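Local coordinates for protein dephospho-CoA kinase (Legionella pneumophila subsp. pneumophila, PDB 4TTR) that probably transfers a phosphate from ATP to the 3'-hydroxyl of dephospho-coenzyme A, the last step of coenzyme A biosynthesis, at residues A[118-122]-A[204-208]; A[140-146]-A[183-189]; A[148-152]-A[166-170]. All coordinates share one frame; numbering follows the deposited sequence.

In the fold
The three contacts run across the P-loop NTPase fold from the far end of its parallel sheet to the nucleotide site. Contact 1 packs helix 192-213 on the loop before strand 122-125. Contact 2, its centre about 16 Å away, pairs strand 140-145 with edge strand 185-188, which leads into this helix, and a salt bridge from K206 NZ to D185 OD1 (2.5 Å) ties the two. Contact 3 lies about 18 Å from contact 2 between centres, in the helical excursion joining these strands, and about 33 Å from contact 1. The P-loop, which holds a 1,3-butanediol, meets contacts 2 and 3: side chains of N189 and Q151 come within about 7 and 8 Å of that ligand.

Contact 1: residues A[118-122]-A[204-208]; sequences TSPYC and HQKYL
An aromatic cluster of Y121, H204 and Y207 fastens the C-terminal helix 192-213 of this P-loop kinase to the loop that enters strand 122-125. Y121 is the hub, for tyrosine offers a flat apolar face and a polar rim at once. Over the centre of that face sits the CB of Y207, 3.6 Å from the centroid and 14° off the normal, a CH-pi contact. The Y207 ring then leans in as an offset edge-to-face partner, its plane at 63° to that of Y121 and its CD2 3.8 Å from Y121 CE2. At the edge of the Y121 ring L208 CD2 lies in plane, 3.9 Å from CE1; the same methyl meets P120 CB at 3.7 Å, so a branched leucine fills the angle between proline and tyrosine. With chi1 of 67°, Y121 CG stands between its own backbone N and carbonyl carbon, which sends the ring toward the helix. F36 of helix 29-38 also packs on Y121 and Y207. H204 ND1 and the Y121 hydroxyl pair with each other inside this buried cluster: the rings meet rim to rim, and Y121 OH lies in the imidazole plane in a 2.9 Å hydrogen bond with H204 ND1.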
# COMPACT_ATOMS: atom_id res chain seq x y z
N THR A 118 -18.22 1.80 -9.12
CA THR A 118 -19.22 1.02 -9.85
C THR A 118 -19.33 -0.42 -9.35
O THR A 118 -20.15 -1.19 -9.85
CB THR A 118 -18.90 0.99 -11.35
OG1 THR A 118 -17.54 0.58 -11.54
CG2 THR A 118 -19.10 2.38 -11.97
N SER A 119 -18.50 -0.79 -8.37
CA SER A 119 -18.48 -2.15 -7.85
C SER A 119 -19.21 -2.24 -6.51
O SER A 119 -19.44 -1.22 -5.86
CB SER A 119 -17.03 -2.64 -7.72
OG SER A 119 -16.26 -1.78 -6.90
N PRO A 120 -19.59 -3.47 -6.09
CA PRO A 120 -20.36 -3.67 -4.86
C PRO A 120 -19.59 -3.26 -3.60
O PRO A 120 -20.19 -2.87 -2.60
CB PRO A 120 -20.63 -5.18 -4.85
CG PRO A 120 -20.42 -5.63 -6.25
CD PRO A 120 -19.37 -4.74 -6.81
N TYR A 121 -18.27 -3.39 -3.65
CA TYR A 121 -17.41 -2.85 -2.61
C TYR A 121 -16.13 -2.37 -3.28
O TYR A 121 -15.88 -2.69 -4.44
CB TYR A 121 -17.11 -3.90 -1.53
CG TYR A 121 -16.26 -5.05 -2.00
CD1 TYR A 121 -16.85 -6.20 -2.54
CD2 TYR A 121 -14.88 -5.00 -1.93
CE1 TYR A 121 -16.09 -7.25 -2.98
CE2 TYR A 121 -14.11 -6.05 -2.37
CZ TYR A 121 -14.71 -7.17 -2.89
OH TYR A 121 -13.95 -8.23 -3.33
N CYS A 122 -15.34 -1.59 -2.55
CA CYS A 122 -14.14 -0.96 -3.09
C CYS A 122 -12.91 -1.40 -2.32
O CYS A 122 -12.95 -1.60 -1.11
CB CYS A 122 -14.28 0.57 -3.06
SG CYS A 122 -12.92 1.48 -3.84
N HIS A 204 -13.11 -12.27 -1.75
CA HIS A 204 -14.06 -11.58 -2.61
C HIS A 204 -15.50 -11.98 -2.27
O HIS A 204 -16.35 -11.12 -2.08
CB HIS A 204 -13.74 -11.88 -4.08
CG HIS A 204 -14.79 -11.43 -5.04
ND1 HIS A 204 -15.09 -10.10 -5.26
CD2 HIS A 204 -15.60 -12.13 -5.87
CE1 HIS A 204 -16.04 -10.00 -6.16
NE2 HIS A 204 -16.37 -11.22 -6.55
N GLN A 205 -15.75 -13.28 -2.17
CA GLN A 205 -17.09 -13.76 -1.83
C GLN A 205 -17.47 -13.36 -0.41
O GLN A 205 -18.64 -13.10 -0.13
CB GLN A 205 -17.17 -15.29 -1.98
CG GLN A 205 -16.95 -15.78 -3.41
CD GLN A 205 -17.99 -15.25 -4.39
OE1 GLN A 205 -19.14 -15.02 -4.03
NE2 GLN A 205 -17.57 -15.03 -5.63
N LYS A 206 -16.49 -13.30 0.48
CA LYS A 206 -16.73 -12.85 1.85
C LYS A 206 -17.14 -11.38 1.88
O LYS A 206 -18.09 -11.01 2.57
CB LYS A 206 -15.49 -13.07 2.71
CG LYS A 206 -15.69 -12.83 4.19
CD LYS A 206 -14.35 -12.84 4.92
CE LYS A 206 -14.52 -13.03 6.41
NZ LYS A 206 -13.21 -13.09 7.11
N TYR A 207 -16.43 -10.54 1.13
CA TYR A 207 -16.71 -9.11 1.10
C TYR A 207 -18.05 -8.80 0.44
O TYR A 207 -18.79 -7.93 0.89
CB TYR A 207 -15.59 -8.35 0.38
CG TYR A 207 -14.24 -8.41 1.07
CD1 TYR A 207 -14.15 -8.36 2.45
CD2 TYR A 207 -13.07 -8.51 0.34
CE1 TYR A 207 -12.92 -8.40 3.09
CE2 TYR A 207 -11.84 -8.56 0.96
CZ TYR A 207 -11.77 -8.51 2.34
OH TYR A 207 -10.54 -8.56 2.96
N LEU A 208 -18.36 -9.52 -0.64
CA LEU A 208 -19.68 -9.41 -1.27
C LEU A 208 -20.79 -9.71 -0.27
O LEU A 208 -21.77 -8.98 -0.19
CB LEU A 208 -19.79 -10.36 -2.46
CG LEU A 208 -19.05 -10.03 -3.76
CD1 LEU A 208 -19.31 -11.11 -4.79
CD2 LEU A 208 -19.47 -8.67 -4.31

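Contact 2: residues A[140-146]-A[183-189]; sequences KVLLVIA and ADDVLIN
The carboxylate of D184, at the start of a parallel beta pairing in the P-loop NTPase sheet, has K140 CD over one face, 3.8 Å from its CG, while at its edge OD2 uses the anti lone pair to accept the V141 N-H at 2.9 Å. Chain bending at chi2 (-71°) lays the lysine methylenes across this acid, and K140 NZ passes on to two waters: one donates to D185 OD2, the other only weakly to D184 OD1. D185 OD1 is held by K206. Strand 185-188 forms the sheet's outer edge beside 140-145 after a helical crossover. V141 O accepts from both D184 N and D185 N; regular bonding follows, with L143 N to D185 O at 3.0 Å and nearly straight (172°), then L187 N to L143 O. D185, L142, V144 and L187 share one face; D185, L142 and L187 touch helix 192-213 there, and L142 and V144 also touch L21 of strand 18-23. Just beyond the strand N189 ND2 donates to S27 O of the P-loop. The sheet's other face carries L143, whose CB meets A183 CB, and beta-branched V186, I145 and I188, which suit the extended backbone; there I145 CG1 touches V186 CG1 at 3.9 Å.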
# COMPACT_ATOMS: atom_id res chain seq x y z
N LYS A 140 -13.18 -2.95 6.52
CA LYS A 140 -12.28 -4.07 6.72
C LYS A 140 -10.86 -3.67 6.38
O LYS A 140 -10.64 -2.76 5.58
CB LYS A 140 -12.69 -5.26 5.85
CG LYS A 140 -14.08 -5.78 6.11
CD LYS A 140 -14.14 -6.50 7.44
CE LYS A 140 -15.30 -7.47 7.46
NZ LYS A 140 -15.45 -8.13 8.77
N VAL A 141 -9.90 -4.37 6.99
CA VAL A 141 -8.50 -4.27 6.60
C VAL A 141 -8.01 -5.66 6.22
O VAL A 141 -8.22 -6.64 6.94
CB VAL A 141 -7.63 -3.67 7.72
CG1 VAL A 141 -6.15 -3.69 7.32
CG2 VAL A 141 -8.08 -2.25 8.03
N LEU A 142 -7.37 -5.74 5.06
CA LEU A 142 -6.74 -6.96 4.57
C LEU A 142 -5.23 -6.76 4.57
O LEU A 142 -4.72 -5.82 3.97
CB LEU A 142 -7.24 -7.31 3.17
CG LEU A 142 -6.53 -8.43 2.41
CD1 LEU A 142 -6.63 -9.75 3.15
CD2 LEU A 142 -7.12 -8.56 1.02
N LEU A 143 -4.53 -7.65 5.27
CA LEU A 143 -3.08 -7.61 5.34
C LEU A 143 -2.49 -8.82 4.63
O LEU A 143 -2.76 -9.96 5.00
CB LEU A 143 -2.62 -7.56 6.79
CG LEU A 143 -1.14 -7.83 7.08
CD1 LEU A 143 -0.25 -6.88 6.29
CD2 LEU A 143 -0.89 -7.70 8.57
N VAL A 144 -1.71 -8.57 3.58
CA VAL A 144 -1.05 -9.64 2.84
C VAL A 144 0.36 -9.82 3.36
O VAL A 144 1.12 -8.86 3.44
CB VAL A 144 -1.01 -9.34 1.33
CG1 VAL A 144 -0.42 -10.52 0.57
CG2 VAL A 144 -2.41 -9.02 0.82
N ILE A 145 0.72 -11.05 3.71
CA ILE A 145 2.07 -11.34 4.18
C ILE A 145 2.65 -12.54 3.45
O ILE A 145 1.93 -13.41 2.97
CB ILE A 145 2.10 -11.61 5.70
CG1 ILE A 145 1.26 -12.83 6.08
CG2 ILE A 145 1.61 -10.39 6.46
CD1 ILE A 145 1.78 -13.55 7.29
N ALA A 146 3.98 -12.56 3.37
CA ALA A 146 4.69 -13.68 2.77
C ALA A 146 5.75 -14.16 3.75
O ALA A 146 6.35 -13.35 4.45
CB ALA A 146 5.32 -13.26 1.46
N ALA A 183 -5.83 -6.28 11.74
CA ALA A 183 -6.34 -6.74 10.46
C ALA A 183 -7.51 -7.70 10.66
O ALA A 183 -7.47 -8.57 11.53
CB ALA A 183 -5.24 -7.41 9.65
N ASP A 184 -8.55 -7.55 9.84
CA ASP A 184 -9.71 -8.43 9.91
C ASP A 184 -9.41 -9.73 9.19
O ASP A 184 -9.88 -10.79 9.60
CB ASP A 184 -10.93 -7.74 9.29
CG ASP A 184 -11.28 -6.45 10.00
OD1 ASP A 184 -11.87 -6.53 11.10
OD2 ASP A 184 -10.95 -5.37 9.47
N ASP A 185 -8.60 -9.65 8.15
CA ASP A 185 -8.15 -10.83 7.42
C ASP A 185 -6.68 -10.71 7.07
O ASP A 185 -6.20 -9.64 6.69
CB ASP A 185 -8.98 -11.03 6.16
CG ASP A 185 -10.46 -11.18 6.46
OD1 ASP A 185 -10.88 -12.27 6.90
OD2 ASP A 185 -11.21 -10.20 6.25
N VAL A 186 -5.96 -11.82 7.23
CA VAL A 186 -4.56 -11.91 6.87
C VAL A 186 -4.40 -12.98 5.79
O VAL A 186 -4.70 -14.15 6.02
CB VAL A 186 -3.68 -12.25 8.09
CG1 VAL A 186 -2.23 -12.44 7.67
CG2 VAL A 186 -3.81 -11.17 9.15
N LEU A 187 -3.93 -12.57 4.62
CA LEU A 187 -3.67 -13.48 3.52
C LEU A 187 -2.21 -13.88 3.54
O LEU A 187 -1.33 -13.09 3.19
CB LEU A 187 -4.04 -12.84 2.18
CG LEU A 187 -4.27 -13.76 0.98
CD1 LEU A 187 -4.84 -12.95 -0.17
CD2 LEU A 187 -3.00 -14.47 0.55
N ILE A 188 -1.94 -15.11 3.97
CA ILE A 188 -0.59 -15.64 3.95
C ILE A 188 -0.28 -16.12 2.54
O ILE A 188 -0.83 -17.13 2.09
CB ILE A 188 -0.39 -16.80 4.96
CG1 ILE A 188 -0.97 -16.41 6.33
CG2 ILE A 188 1.09 -17.16 5.08
CD1 ILE A 188 -0.90 -17.52 7.38
N ASN A 189 0.57 -15.38 1.84
CA ASN A 189 0.95 -15.71 0.47
C ASN A 189 2.20 -16.59 0.47
O ASN A 189 3.31 -16.10 0.31
CB ASN A 189 1.20 -14.43 -0.34
CG ASN A 189 1.64 -14.71 -1.76
OD1 ASN A 189 1.47 -15.81 -2.28
ND2 ASN A 189 2.21 -13.70 -2.41
O HOH W 1 -13.49 -10.33 7.67
O HOH W 2 -15.12 -6.17 10.47

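Contact 3: residues A[148-152]-A[166-170]; sequences LESQL and ALAIL
L152 pushes its CD2 methyl into the angle between A166 and L170, one helical turn apart on the facing helix. CD2 lies 3.4 Å from A166 CB and 3.3 Å from the backbone N of L167, so it settles almost on the main chain itself. Alanine suits this place: its single methyl, pointing toward the other helix, is compatible with so close an approach, and the two backbones draw nearest here, with the CA atoms of L152 and A166 5.8 Å apart. On the other side the packing is tight as well, for L170 CD1 is only 3.4 Å from L152 CD2. L170 is thrown across the gap by an extended chain, CG anti to the carbonyl carbon (chi1 -67°) and CD1 continuing outward, and it slants past L152 rather than lying along it. Farther along, L167 brings its CD1 to L152 CD1 at 4.0 Å and to L148 CD1 at 3.9 Å, forming a small leucine cluster.

Q151 shows both sides of glutamine chemistry. Its CB rests on L170 CD1 at 3.7 Å, and the methyl L170 CD2 lies alongside the amide end, while NE2 donates to the carbonyl O of I25. The apolar stem thus belongs to the helix interface and the polar tip to the P-loop, where A26 is predicted to bind ATP.

No hydrogen bond links the two segments; apolar branches do the joining, and I155 and V156 of helix 148-159 extend the same patch around A166. The short axes stand at 122° to each other and 10.2 Å apart at closest. Two successive, obliquely packed helices in the chain between strands 140-145 and 185-188, beside the P-loop, are consistent with the lid region of dephospho-CoA kinases and related P-loop kinases.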
# COMPACT_ATOMS: atom_id res chain seq x y z
N LEU A 148 9.26 -15.41 5.39
CA LEU A 148 10.61 -14.86 5.27
C LEU A 148 11.35 -15.37 4.03
O LEU A 148 11.91 -14.59 3.27
CB LEU A 148 11.40 -15.17 6.54
CG LEU A 148 12.92 -15.06 6.57
CD1 LEU A 148 13.41 -13.72 6.05
CD2 LEU A 148 13.42 -15.28 7.99
N GLU A 149 11.33 -16.69 3.83
CA GLU A 149 12.01 -17.28 2.68
C GLU A 149 11.50 -16.68 1.36
O GLU A 149 12.29 -16.27 0.51
CB GLU A 149 11.81 -18.80 2.68
N SER A 150 10.18 -16.62 1.21
CA SER A 150 9.57 -16.07 0.00
C SER A 150 9.95 -14.60 -0.22
O SER A 150 10.17 -14.18 -1.35
CB SER A 150 8.04 -16.19 0.08
OG SER A 150 7.63 -17.54 0.23
N GLN A 151 9.98 -13.84 0.87
CA GLN A 151 10.34 -12.42 0.80
C GLN A 151 11.78 -12.24 0.31
O GLN A 151 12.07 -11.33 -0.45
CB GLN A 151 10.20 -11.76 2.17
CG GLN A 151 8.79 -11.70 2.72
CD GLN A 151 8.76 -11.08 4.11
OE1 GLN A 151 9.13 -11.73 5.09
NE2 GLN A 151 8.35 -9.83 4.19
N LEU A 152 12.67 -13.11 0.77
CA LEU A 152 14.07 -12.99 0.39
C LEU A 152 14.24 -13.26 -1.09
O LEU A 152 14.94 -12.52 -1.79
CB LEU A 152 14.95 -13.93 1.22
CG LEU A 152 15.15 -13.54 2.68
CD1 LEU A 152 15.99 -14.59 3.40
CD2 LEU A 152 15.80 -12.17 2.82
N ALA A 166 19.36 -8.69 1.75
CA ALA A 166 17.91 -8.83 1.78
C ALA A 166 17.44 -9.11 3.20
O ALA A 166 16.49 -8.49 3.68
CB ALA A 166 17.45 -9.93 0.84
N LEU A 167 18.12 -10.04 3.87
CA LEU A 167 17.82 -10.36 5.26
C LEU A 167 17.97 -9.12 6.13
O LEU A 167 17.17 -8.88 7.03
CB LEU A 167 18.74 -11.48 5.76
CG LEU A 167 18.37 -12.14 7.09
CD1 LEU A 167 17.18 -13.07 6.93
CD2 LEU A 167 19.56 -12.90 7.67
N ALA A 168 19.00 -8.32 5.84
CA ALA A 168 19.24 -7.09 6.58
C ALA A 168 18.14 -6.07 6.32
O ALA A 168 17.80 -5.27 7.19
CB ALA A 168 20.60 -6.51 6.20
N ILE A 169 17.58 -6.11 5.11
CA ILE A 169 16.44 -5.27 4.76
C ILE A 169 15.20 -5.75 5.50
O ILE A 169 14.43 -4.95 6.03
CB ILE A 169 16.19 -5.26 3.24
CG1 ILE A 169 17.29 -4.46 2.54
CG2 ILE A 169 14.83 -4.67 2.91
CD1 ILE A 169 17.51 -4.84 1.10
N LEU A 170 15.00 -7.07 5.52
CA LEU A 170 13.88 -7.65 6.25
C LEU A 170 14.03 -7.45 7.75
O LEU A 170 13.04 -7.31 8.47
CB LEU A 170 13.74 -9.14 5.94
CG LEU A 170 13.34 -9.53 4.51
CD1 LEU A 170 13.09 -11.02 4.44
CD2 LEU A 170 12.12 -8.76 4.02